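Local structure of ribonuclease H (Uncultured organism, 3U3G) at residues Ile4-Asp9 / Glu58-Phe63; Ala52-Leu57 / Lys97-Lys102. The protein cleaves the RNA strand of RNA/DNA hybrids, acting as a ribonuclease H1. All blocks are in the same frame, centred on the assembly; numbering follows the deposited sequence.

Interaction 1: Ile4-Asp9 / Glu58-Phe63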
loop_
_atom_site.group_PDB
_atom_site.type_symbol
_atom_site.label_atom_id
_atom_site.label_comp_id
_atom_site.label_asym_id
_atom_site.label_seq_id
_atom_site.Cartn_x
_atom_site.Cartn_y
_atom_site.Cartn_z
ATOM N N ILE A 4 7.966 12.149 -0.330
ATOM C CA ILE A 4 8.001 10.707 -0.191
ATOM C C ILE A 4 6.908 10.111 -1.070
ATOM O O ILE A 4 5.739 10.487 -0.956
ATOM C CB ILE A 4 7.803 10.288 1.278
ATOM C CG1 ILE A 4 9.003 10.738 2.120
ATOM C CG2 ILE A 4 7.628 8.774 1.384
ATOM C CD1 ILE A 4 8.822 10.506 3.639
ATOM N N ILE A 5 7.319 9.297 -2.035
ATOM C CA ILE A 5 6.392 8.661 -2.964
ATOM C C ILE A 5 6.325 7.173 -2.658
ATOM O O ILE A 5 7.356 6.487 -2.615
ATOM C CB ILE A 5 6.836 8.862 -4.440
ATOM C CG1 ILE A 5 6.914 10.357 -4.769
ATOM C CG2 ILE A 5 5.853 8.163 -5.389
ATOM C CD1 ILE A 5 7.643 10.650 -6.056
ATOM N N ILE A 6 5.117 6.681 -2.417
ATOM C CA ILE A 6 4.892 5.300 -2.015
ATOM C C ILE A 6 4.113 4.593 -3.118
ATOM O O ILE A 6 3.193 5.182 -3.691
ATOM C CB ILE A 6 4.067 5.241 -0.713
ATOM C CG1 ILE A 6 4.794 5.951 0.434
ATOM C CG2 ILE A 6 3.777 3.795 -0.332
ATOM C CD1 ILE A 6 3.952 6.128 1.688
ATOM N N TYR A 7 4.549 3.396 -3.504
ATOM C CA TYR A 7 3.754 2.506 -4.354
ATOM C C TYR A 7 3.372 1.296 -3.521
ATOM O O TYR A 7 4.225 0.716 -2.837
ATOM C CB TYR A 7 4.574 1.997 -5.546
ATOM C CG TYR A 7 5.176 3.085 -6.402
ATOM C CD1 TYR A 7 6.242 3.853 -5.934
ATOM C CD2 TYR A 7 4.589 3.440 -7.612
ATOM C CE1 TYR A 7 6.812 4.852 -6.723
ATOM C CE2 TYR A 7 5.141 4.447 -8.398
ATOM C CZ TYR A 7 6.208 5.178 -7.926
ATOM O OH TYR A 7 6.725 6.234 -8.673
ATOM N N THR A 8 2.119 0.881 -3.596
ATOM C CA THR A 8 1.728 -0.340 -2.903
ATOM C C THR A 8 1.028 -1.305 -3.828
ATOM O O THR A 8 0.400 -0.893 -4.806
ATOM C CB THR A 8 0.824 -0.085 -1.676
ATOM O OG1 THR A 8 -0.456 0.397 -2.109
ATOM C CG2 THR A 8 1.456 0.936 -0.723
ATOM N N ASP A 9 1.124 -2.584 -3.504
ATOM C CA ASP A 9 0.325 -3.611 -4.158
ATOM C C ASP A 9 0.153 -4.773 -3.183
ATOM O O ASP A 9 0.972 -4.986 -2.276
ATOM C CB ASP A 9 1.020 -4.091 -5.446
ATOM C CG ASP A 9 0.072 -4.801 -6.413
ATOM O OD1 ASP A 9 -1.163 -4.722 -6.250
ATOM O OD2 ASP A 9 0.577 -5.440 -7.363
ATOM N N GLU A 58 2.823 1.882 8.302
ATOM C CA GLU A 58 3.748 1.463 9.346
ATOM C C GLU A 58 5.191 1.808 8.981
ATOM O O GLU A 58 5.941 2.357 9.801
ATOM C CB GLU A 58 3.578 -0.037 9.593
ATOM C CG GLU A 58 4.664 -0.712 10.411
ATOM C CD GLU A 58 4.398 -0.679 11.898
ATOM O OE1 GLU A 58 3.582 0.175 12.332
ATOM O OE2 GLU A 58 5.173 -1.344 12.637
ATOM N N ASP A 59 5.577 1.490 7.749
ATOM C CA ASP A 59 6.926 1.797 7.270
ATOM C C ASP A 59 7.204 3.276 7.465
ATOM O O ASP A 59 8.301 3.666 7.854
ATOM C CB ASP A 59 7.030 1.473 5.779
ATOM C CG ASP A 59 7.002 -0.026 5.492
ATOM O OD1 ASP A 59 7.417 -0.831 6.353
ATOM O OD2 ASP A 59 6.771 -0.369 4.317
ATOM N N LEU A 60 6.212 4.106 7.152
ATOM C CA LEU A 60 6.405 5.547 7.265
ATOM C C LEU A 60 6.915 5.981 8.639
ATOM O O LEU A 60 7.618 6.993 8.756
ATOM C CB LEU A 60 5.111 6.292 6.922
ATOM C CG LEU A 60 4.812 6.403 5.433
ATOM C CD1 LEU A 60 3.491 7.132 5.216
ATOM C CD2 LEU A 60 5.964 7.144 4.748
ATOM N N GLN A 61 6.467 5.318 9.709
ATOM C CA GLN A 61 6.905 5.705 11.044
ATOM C C GLN A 61 8.415 5.651 11.210
ATOM O O GLN A 61 8.983 6.344 12.048
ATOM C CB GLN A 61 6.250 4.841 12.109
ATOM C CG GLN A 61 4.734 4.858 12.068
ATOM C CD GLN A 61 4.124 5.013 13.447
ATOM O OE1 GLN A 61 3.952 6.126 13.941
ATOM N NE2 GLN A 61 3.923 3.893 14.128
ATOM N N MET A 62 9.083 4.849 10.387
ATOM C CA MET A 62 10.519 4.711 10.529
ATOM C C MET A 62 11.320 5.927 10.066
ATOM O O MET A 62 12.482 6.072 10.436
ATOM C CB MET A 62 10.996 3.442 9.843
ATOM C CG MET A 62 10.359 2.187 10.424
ATOM S SD MET A 62 10.881 1.817 12.118
ATOM C CE MET A 62 12.402 0.931 11.753
ATOM N N PHE A 63 10.664 6.839 9.347
ATOM C CA PHE A 63 11.290 8.109 8.967
ATOM C C PHE A 63 11.419 9.038 10.155
ATOM O O PHE A 63 12.149 10.028 10.086
ATOM C CB PHE A 63 10.507 8.788 7.833
ATOM C CG PHE A 63 10.708 8.145 6.491
ATOM C CD1 PHE A 63 11.870 8.381 5.763
ATOM C CD2 PHE A 63 9.711 7.363 5.923
ATOM C CE1 PHE A 63 12.049 7.816 4.507
ATOM C CE2 PHE A 63 9.857 6.831 4.650
ATOM C CZ PHE A 63 11.047 7.036 3.945
#

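Interaction 2: Ala52-Leu57 / Lys97-Lys102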
loop_
_atom_site.group_PDB
_atom_site.type_symbol
_atom_site.label_atom_id
_atom_site.label_comp_id
_atom_site.label_asym_id
_atom_site.label_seq_id
_atom_site.Cartn_x
_atom_site.Cartn_y
_atom_site.Cartn_z
ATOM N N ALA A 52 -1.370 -4.005 2.339
ATOM C CA ALA A 52 -0.170 -3.363 1.836
ATOM C C ALA A 52 -0.156 -1.878 2.174
ATOM O O ALA A 52 0.884 -1.330 2.552
ATOM C CB ALA A 52 -0.047 -3.570 0.329
ATOM N N LEU A 53 -1.324 -1.230 2.108
ATOM C CA LEU A 53 -1.428 0.155 2.569
ATOM C C LEU A 53 -1.129 0.285 4.072
ATOM O O LEU A 53 -0.442 1.223 4.488
ATOM C CB LEU A 53 -2.816 0.735 2.263
ATOM C CG LEU A 53 -3.173 0.982 0.805
ATOM C CD1 LEU A 53 -4.682 1.164 0.669
ATOM C CD2 LEU A 53 -2.438 2.221 0.323
ATOM N N ILE A 54 -1.712 -0.603 4.879
ATOM C CA ILE A 54 -1.441 -0.586 6.314
ATOM C C ILE A 54 0.067 -0.732 6.597
ATOM O O ILE A 54 0.630 0.007 7.394
ATOM C CB ILE A 54 -2.267 -1.660 7.026
ATOM C CG1 ILE A 54 -3.751 -1.288 6.931
ATOM C CG2 ILE A 54 -1.831 -1.801 8.476
ATOM C CD1 ILE A 54 -4.683 -2.385 7.379
ATOM N N ARG A 55 0.723 -1.616 5.857
ATOM C CA ARG A 55 2.159 -1.803 5.987
ATOM C C ARG A 55 2.944 -0.582 5.533
ATOM O O ARG A 55 3.864 -0.155 6.225
ATOM C CB ARG A 55 2.618 -3.045 5.227
ATOM C CG ARG A 55 4.133 -3.186 5.081
ATOM C CD ARG A 55 4.883 -3.339 6.422
ATOM N NE ARG A 55 6.327 -3.565 6.213
ATOM C CZ ARG A 55 6.864 -4.762 6.015
ATOM N NH1 ARG A 55 8.154 -4.866 5.712
ATOM N NH2 ARG A 55 6.119 -5.854 6.136
ATOM N N ALA A 56 2.520 0.055 4.440
ATOM C CA ALA A 56 3.180 1.305 4.042
ATOM C C ALA A 56 3.079 2.390 5.107
ATOM O O ALA A 56 4.054 3.093 5.384
ATOM C CB ALA A 56 2.641 1.810 2.706
ATOM N N LEU A 57 1.901 2.513 5.724
ATOM C CA LEU A 57 1.720 3.474 6.813
ATOM C C LEU A 57 2.574 3.166 8.047
ATOM O O LEU A 57 3.063 4.094 8.704
ATOM C CB LEU A 57 0.240 3.579 7.189
ATOM C CG LEU A 57 -0.595 4.190 6.063
ATOM C CD1 LEU A 57 -2.072 3.966 6.377
ATOM C CD2 LEU A 57 -0.328 5.699 5.928
ATOM N N LYS A 97 -14.474 -3.285 5.418
ATOM C CA LYS A 97 -14.972 -2.099 6.123
ATOM C C LYS A 97 -14.196 -1.787 7.402
ATOM O O LYS A 97 -13.820 -0.633 7.648
ATOM C CB LYS A 97 -16.482 -2.226 6.392
ATOM C CG LYS A 97 -17.323 -2.083 5.115
ATOM C CD LYS A 97 -18.712 -1.539 5.391
ATOM C CE LYS A 97 -19.566 -1.593 4.135
ATOM N NZ LYS A 97 -21.015 -1.413 4.433
ATOM N N GLU A 98 -13.756 -2.820 8.099
ATOM C CA GLU A 98 -12.981 -2.583 9.296
ATOM C C GLU A 98 -11.575 -2.073 8.987
ATOM O O GLU A 98 -11.145 -1.056 9.544
ATOM C CB GLU A 98 -12.999 -3.789 10.240
ATOM C CG GLU A 98 -14.132 -3.704 11.265
ATOM C CD GLU A 98 -14.441 -5.020 11.947
ATOM O OE1 GLU A 98 -15.638 -5.278 12.218
ATOM O OE2 GLU A 98 -13.485 -5.681 12.398
ATOM N N LYS A 99 -10.928 -2.652 7.978
ATOM C CA LYS A 99 -9.620 -2.168 7.569
ATOM C C LYS A 99 -9.682 -0.772 6.957
ATOM O O LYS A 99 -8.785 0.053 7.155
ATOM C CB LYS A 99 -8.936 -3.164 6.632
ATOM C CG LYS A 99 -8.417 -4.403 7.357
ATOM C CD LYS A 99 -8.137 -5.557 6.392
ATOM C CE LYS A 99 -8.075 -6.899 7.128
ATOM N NZ LYS A 99 -7.055 -6.918 8.191
ATOM N N PHE A 100 -10.779 -0.469 6.272
ATOM C CA PHE A 100 -10.934 0.853 5.706
ATOM C C PHE A 100 -10.933 1.920 6.805
ATOM O O PHE A 100 -10.263 2.951 6.704
ATOM C CB PHE A 100 -12.246 0.945 4.916
ATOM C CG PHE A 100 -12.439 2.260 4.232
ATOM C CD1 PHE A 100 -11.797 2.519 3.027
ATOM C CD2 PHE A 100 -13.020 3.317 4.906
ATOM C CE1 PHE A 100 -11.856 3.772 2.446
ATOM C CE2 PHE A 100 -13.083 4.576 4.320
ATOM C CZ PHE A 100 -12.494 4.797 3.091
ATOM N N ALA A 101 -11.721 1.676 7.852
ATOM C CA ALA A 101 -11.792 2.606 8.981
ATOM C C ALA A 101 -10.453 2.744 9.704
ATOM O O ALA A 101 -10.029 3.841 10.072
ATOM C CB ALA A 101 -12.879 2.157 9.964
ATOM N N LYS A 102 -9.754 1.622 9.814
ATOM C CA LYS A 102 -8.450 1.607 10.468
ATOM C C LYS A 102 -7.432 2.445 9.683
ATOM O O LYS A 102 -6.788 3.330 10.247
ATOM C CB LYS A 102 -7.974 0.164 10.575
ATOM C CG LYS A 102 -6.546 0.003 11.076
ATOM C CD LYS A 102 -6.202 -1.459 11.299
ATOM C CE LYS A 102 -4.705 -1.628 11.540
ATOM N NZ LYS A 102 -4.356 -3.057 11.836
#

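Interaction 1: Ile4-Asp9 / Glu58-Phe63
Ile6 and Leu60 meet end to end, the delta methyl of the isoleucine against the branched end of the leucine. Ile6 CD1 lies 3.7 Å from Leu60 CD1 and 3.8 Å from Leu60 CD2, so one methyl is shared between both arms of the fork. Leu60 CD2 also touches Ile4 CG2 at 4.1 Å, where the two side chains run antiparallel alongside one another. Ile4 CG2 is placed there by standing anti to its backbone N, which leaves the other branch, CG1 (chi1 -67°), to carry CD1 over to Phe63. That methyl sits over the ring centre in a CH-pi contact, 3.9 Å from the centroid and only 8° off the ring normal. Strand 3-12 is the central strand of the RNase H fold, bonded to antiparallel strand 17-26 and parallel strand 71-76, and helix 45-60 packs across one of its faces. Beta-branched isoleucines suit such an extended backbone, and every second one, Ile4 and Ile6, points at the helix; Val72 and Val74 of strand 71-76 pack beside Ile6. Replacing Leu60 by an alanine would probably open a gap beside Ile6 CD1 and leave Ile4 CG2 without its neighbour on the helix. The close fit is confined to this apolar side. Phe63 is partly exposed and touches Met1, while the Leu60 carbonyl oxygen lies in the plane of its ring, at the edge. Farther out, Glu58 and Gln61, exposed on the outer side, carry polar ends suited to water. Asp59 is buried by contrast, its carboxylate held by a salt bridge from OD1 to Arg55 NE and a hydrogen bond between OD2 and Ser36 OG.

Interaction 2: Ala52-Leu57 / Lys97-Lys102
Two helices of the RNase H fold, 45-60 and 94-110, meet here through a small apolar contact at the protein surface. Its centre is Ile54, whose CA lies 8.4 Å from the CA of Lys99. Each branch of the isoleucine has its own partner: CD1 rests against CG of Lys99 at 4.2 Å, and CG2 meets CE of Lys102 at 4.2 Å. The lysines are three residues apart, so nearly one helical turn brings both to the side of Ile54. Lys102 is extended throughout, with CG anti to the backbone N (chi1 173°), and this carries CE across to the isoleucine. Lysine suits such a place at the surface, since its methylene chain covers an apolar neighbour while the ammonium end can stay among polar groups. Lys99 NZ indeed forms a salt bridge with OE2 of Glu51, a charged tie between the helices, and the Lys99 side chain also touches Val47 and Tyr50 of helix 45-60. Phe100 also packs on Tyr50. Behind Ile54, Ala52 and Ala56 turn their small side chains to the sheet, against Thr8 of strand 3-12 and against strand 17-26, which leaves helix 45-60 between the sheet and helix 94-110.

How the interactions relate
From the N terminus, the chain runs through strand 3-12, then strands 17-26 and 32-41, and returns along helix 45-60, where interaction 1 closes a loop of 48 residues. Interaction 2 begins on that same helix, at 52-57, before interaction 1 has closed at 58-63, and ends on helix 94-110 after 39 intervening residues that include strand 71-76 and helix 79-85. The two loops therefore cross instead of nesting, and helix 45-60 belongs to both. Ala56, within interaction 2, packs on Ile6 and Thr8 of 4-9, joining the contacts directly. Together they tie the central strand to helix 45-60 and that helix to 94-110.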